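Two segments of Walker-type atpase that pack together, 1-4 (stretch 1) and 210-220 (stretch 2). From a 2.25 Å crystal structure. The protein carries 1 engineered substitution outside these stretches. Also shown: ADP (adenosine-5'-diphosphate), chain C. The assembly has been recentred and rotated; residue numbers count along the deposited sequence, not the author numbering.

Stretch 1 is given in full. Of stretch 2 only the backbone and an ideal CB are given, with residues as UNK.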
# COMPACT_ATOMS: atom_id res chain seq x y z
N MET A 1 19.81 -0.65 -10.25
CA MET A 1 19.14 -0.05 -11.46
C MET A 1 17.61 0.01 -11.32
O MET A 1 17.02 -0.81 -10.63
CB MET A 1 19.53 -0.80 -12.73
CG MET A 1 19.32 -2.31 -12.68
SD MET A 1 20.03 -3.18 -14.11
CE MET A 1 18.89 -2.69 -15.43
N LEU A 2 16.99 1.01 -11.96
CA LEU A 2 15.53 1.16 -11.97
C LEU A 2 14.82 -0.06 -12.56
O LEU A 2 13.87 -0.57 -11.97
CB LEU A 2 15.09 2.39 -12.77
CG LEU A 2 15.06 3.80 -12.16
CD1 LEU A 2 14.30 4.72 -13.12
CD2 LEU A 2 14.44 3.82 -10.76
N PHE A 3 15.29 -0.50 -13.72
CA PHE A 3 14.67 -1.62 -14.41
C PHE A 3 15.15 -2.94 -13.82
O PHE A 3 15.98 -3.65 -14.38
CB PHE A 3 14.85 -1.50 -15.93
CG PHE A 3 14.19 -0.27 -16.53
CD1 PHE A 3 13.22 0.46 -15.81
CD2 PHE A 3 14.50 0.14 -17.82
CE1 PHE A 3 12.59 1.57 -16.37
CE2 PHE A 3 13.87 1.24 -18.40
CZ PHE A 3 12.92 1.97 -17.67
N ASP A 4 14.61 -3.24 -12.65
CA ASP A 4 14.99 -4.39 -11.84
C ASP A 4 13.77 -4.73 -10.99
O ASP A 4 13.16 -3.85 -10.41
CB ASP A 4 16.18 -4.03 -10.94
CG ASP A 4 16.84 -5.24 -10.34
OD1 ASP A 4 16.19 -5.97 -9.56
OD2 ASP A 4 18.03 -5.48 -10.65
N UNK A 210 10.57 10.83 -17.79
CA UNK A 210 11.89 10.88 -17.16
C UNK A 210 12.32 9.59 -16.42
O UNK A 210 13.50 9.22 -16.45
CB UNK A 210 11.91 12.05 -16.17
N UNK A 211 11.35 8.94 -15.78
CA UNK A 211 11.53 7.65 -15.13
C UNK A 211 12.05 6.62 -16.13
O UNK A 211 13.10 6.02 -15.93
CB UNK A 211 10.22 7.17 -14.51
N UNK A 212 11.31 6.44 -17.23
CA UNK A 212 11.69 5.52 -18.30
C UNK A 212 13.03 5.88 -18.94
O UNK A 212 13.87 5.01 -19.18
CB UNK A 212 10.60 5.50 -19.37
N UNK A 213 13.21 7.17 -19.22
CA UNK A 213 14.47 7.68 -19.76
C UNK A 213 15.67 7.31 -18.91
O UNK A 213 16.67 6.83 -19.44
CB UNK A 213 14.40 9.20 -19.90
N UNK A 214 15.58 7.54 -17.59
CA UNK A 214 16.65 7.16 -16.66
C UNK A 214 16.93 5.65 -16.70
O UNK A 214 18.09 5.23 -16.80
CB UNK A 214 16.28 7.58 -15.24
N UNK A 215 15.86 4.84 -16.65
CA UNK A 215 15.97 3.38 -16.73
C UNK A 215 16.77 2.85 -17.91
O UNK A 215 17.57 1.93 -17.76
CB UNK A 215 14.57 2.78 -16.79
N UNK A 216 16.56 3.43 -19.09
CA UNK A 216 17.27 3.04 -20.30
C UNK A 216 18.69 3.62 -20.35
O UNK A 216 19.62 2.98 -20.83
CB UNK A 216 16.48 3.49 -21.53
N UNK A 217 18.84 4.84 -19.83
CA UNK A 217 20.14 5.50 -19.71
C UNK A 217 21.14 4.65 -18.91
O UNK A 217 22.30 4.52 -19.30
CB UNK A 217 19.97 6.87 -19.05
N UNK A 218 20.67 4.08 -17.79
CA UNK A 218 21.49 3.25 -16.90
C UNK A 218 22.14 2.04 -17.58
O UNK A 218 23.15 1.54 -17.10
CB UNK A 218 20.63 2.76 -15.74
N UNK A 219 21.56 1.58 -18.69
CA UNK A 219 22.16 0.48 -19.47
C UNK A 219 22.61 0.93 -20.86
O UNK A 219 22.69 0.12 -21.79
CB UNK A 219 21.16 -0.67 -19.61
N UNK A 220 22.90 2.23 -21.00
CA UNK A 220 23.40 2.83 -22.25
C UNK A 220 22.50 2.57 -23.47
O UNK A 220 22.93 2.67 -24.63
CB UNK A 220 24.80 2.29 -22.54
PB ADP C . 2.60 -0.14 -3.17
O1B ADP C . 2.16 1.30 -3.26
O2B ADP C . 3.23 -0.47 -1.84
O3B ADP C . 1.57 -1.16 -3.58
PA ADP C . 5.31 -0.72 -4.19
O1A ADP C . 6.12 0.19 -3.31
O2A ADP C . 5.38 -2.21 -4.01
O3A ADP C . 3.75 -0.24 -4.29
O5' ADP C . 5.76 -0.34 -5.69
C5' ADP C . 5.48 -1.16 -6.83
C4' ADP C . 6.79 -1.38 -7.59
O4' ADP C . 7.11 -0.22 -8.40
C3' ADP C . 8.03 -1.57 -6.72
O3' ADP C . 8.31 -2.93 -6.44
C2' ADP C . 9.14 -1.04 -7.57
O2' ADP C . 9.31 -1.99 -8.62
C1' ADP C . 8.50 0.10 -8.30
N9 ADP C . 8.61 1.46 -7.72
C8 ADP C . 7.67 2.05 -6.95
N7 ADP C . 8.02 3.32 -6.64
C5 ADP C . 9.21 3.56 -7.22
C6 ADP C . 10.16 4.69 -7.29
N6 ADP C . 9.89 5.86 -6.67
N1 ADP C . 11.30 4.52 -8.01
C2 ADP C . 11.58 3.37 -8.62
N3 ADP C . 10.76 2.30 -8.61
C4 ADP C . 9.59 2.33 -7.94

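Position 210 has nothing of stretch 1 within 5.5 Å of its ideal CB, so this contact asks only for a residue that tolerates a helix. It is Glu210.

At 211 CA-to-CB points sideways, and the ideal CB lies 5.0 Å from Leu2 CD1, with the adenine of ADP also in range. A long apolar or aromatic side chain could reach both. Phe211 does: Leu2 CD1 sits 4.0 Å from its ring centroid, almost exactly on the normal, while ADP C2 lies at the ring edge, 3.5 Å from Phe211 CE2.

Position 212 points away, yet its ideal CB is 4.6 Å from Phe3 CZ, so a branched apolar chain could bend back. Leu212 does so, bringing CD2 to 3.6 Å from Phe3 CZ.

Position 213 points away into space free of stretch 1; many residues would serve, and it is Lys213.

At 214 the direction is sideways, with the ideal CB 4.1 Å from Leu2 CD1. An aliphatic start suffices, whatever the tip. Arg214 supplies it.

Position 215 is the strictest. CA-to-CB points toward stretch 1, and an ideal CB would lie 2.0 Å from Phe3 CZ, a clash. Glycine is what the space allows, and Gly215 lets the Phe3 ring lie against the backbone: its CA is 3.5 Å from the ring centroid, over the face. Its carbonyl accepts from a water, Gly215 O to water O 3.0 Å; that water also accepts from Phe3 N.

Position 216 points away, but its ideal CB is 4.7 Å from Phe3 CE2, favouring a large apolar or aromatic group that can turn back. Phe216 offers its face to the edge of Phe3, centroids 4.9 Å apart and planes at 75°.

Position 217 is out of reach, so polar residues are welcome; Arg217 makes a long salt bridge, Arg217 NH1 to Glu210 OE2, 3.6 Å, and opens a type I turn running to 220.

At 218 CA-to-CB points toward stretch 1, where the amide of Leu2 offers a donor. An acceptor on a chain of suitable length is wanted, such as Glu or Gln. Glu218 answers: Leu2 N donates to Glu218 OE1 at 2.8 Å, and OE1 also accepts from the water held by Phe3 N.

Position 219 points toward stretch 1, its ideal CB 5.2 Å from Met1 CE; a modest aliphatic residue fits. Val219 places CG1 3.7 Å from Met1 CE.

Position 220 is out of reach, with positive phi (56°), which suits Gly, Asn or Asp. It is Asn220.

Stretch 2, residues 210-220: EFLKRGFREVN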
# COMPACT_ATOMS: atom_id res chain seq x y z
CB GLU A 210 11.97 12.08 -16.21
CG GLU A 210 13.38 12.59 -16.01
CD GLU A 210 14.18 12.57 -17.30
OE1 GLU A 210 13.94 13.45 -18.17
OE2 GLU A 210 15.04 11.66 -17.44
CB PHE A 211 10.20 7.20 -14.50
CG PHE A 211 10.28 5.94 -13.69
CD1 PHE A 211 10.22 4.67 -14.31
CD2 PHE A 211 10.37 6.00 -12.30
CE1 PHE A 211 10.29 3.50 -13.56
CE2 PHE A 211 10.44 4.84 -11.54
CZ PHE A 211 10.39 3.57 -12.18
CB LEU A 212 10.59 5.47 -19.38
CG LEU A 212 9.32 4.71 -18.99
CD1 LEU A 212 8.35 4.65 -20.17
CD2 LEU A 212 9.64 3.28 -18.44
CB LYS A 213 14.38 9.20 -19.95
CG LYS A 213 13.67 9.60 -21.23
CD LYS A 213 13.56 11.12 -21.41
CE LYS A 213 14.91 11.80 -21.50
NZ LYS A 213 15.80 11.12 -22.50
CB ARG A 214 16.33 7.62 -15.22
CG ARG A 214 17.48 7.46 -14.25
CD ARG A 214 17.15 7.99 -12.85
NE ARG A 214 17.60 9.37 -12.63
CZ ARG A 214 17.44 10.04 -11.49
NH1 ARG A 214 16.84 9.46 -10.45
NH2 ARG A 214 17.89 11.29 -11.37
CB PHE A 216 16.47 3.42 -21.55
CG PHE A 216 15.19 2.64 -21.70
CD1 PHE A 216 15.21 1.26 -21.91
CD2 PHE A 216 13.95 3.29 -21.65
CE1 PHE A 216 14.02 0.53 -22.04
CE2 PHE A 216 12.76 2.56 -21.78
CZ PHE A 216 12.80 1.18 -21.99
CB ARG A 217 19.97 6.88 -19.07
CG ARG A 217 21.13 7.82 -19.32
CD ARG A 217 20.85 9.23 -18.80
NE ARG A 217 20.03 10.03 -19.72
CZ ARG A 217 18.78 10.42 -19.49
NH1 ARG A 217 18.16 10.10 -18.34
NH2 ARG A 217 18.14 11.14 -20.40
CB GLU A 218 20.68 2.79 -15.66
CG GLU A 218 20.30 3.91 -14.69
CD GLU A 218 19.41 3.44 -13.54
OE1 GLU A 218 18.78 2.36 -13.65
OE2 GLU A 218 19.33 4.16 -12.52
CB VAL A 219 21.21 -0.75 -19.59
CG1 VAL A 219 20.99 -1.42 -18.22
CG2 VAL A 219 19.89 -0.36 -20.23
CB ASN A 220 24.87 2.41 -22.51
CG ASN A 220 25.59 3.32 -23.52
OD1 ASN A 220 24.99 4.23 -24.10
ND2 ASN A 220 26.88 3.05 -23.75
O HOH W 1 17.62 0.27 -15.29
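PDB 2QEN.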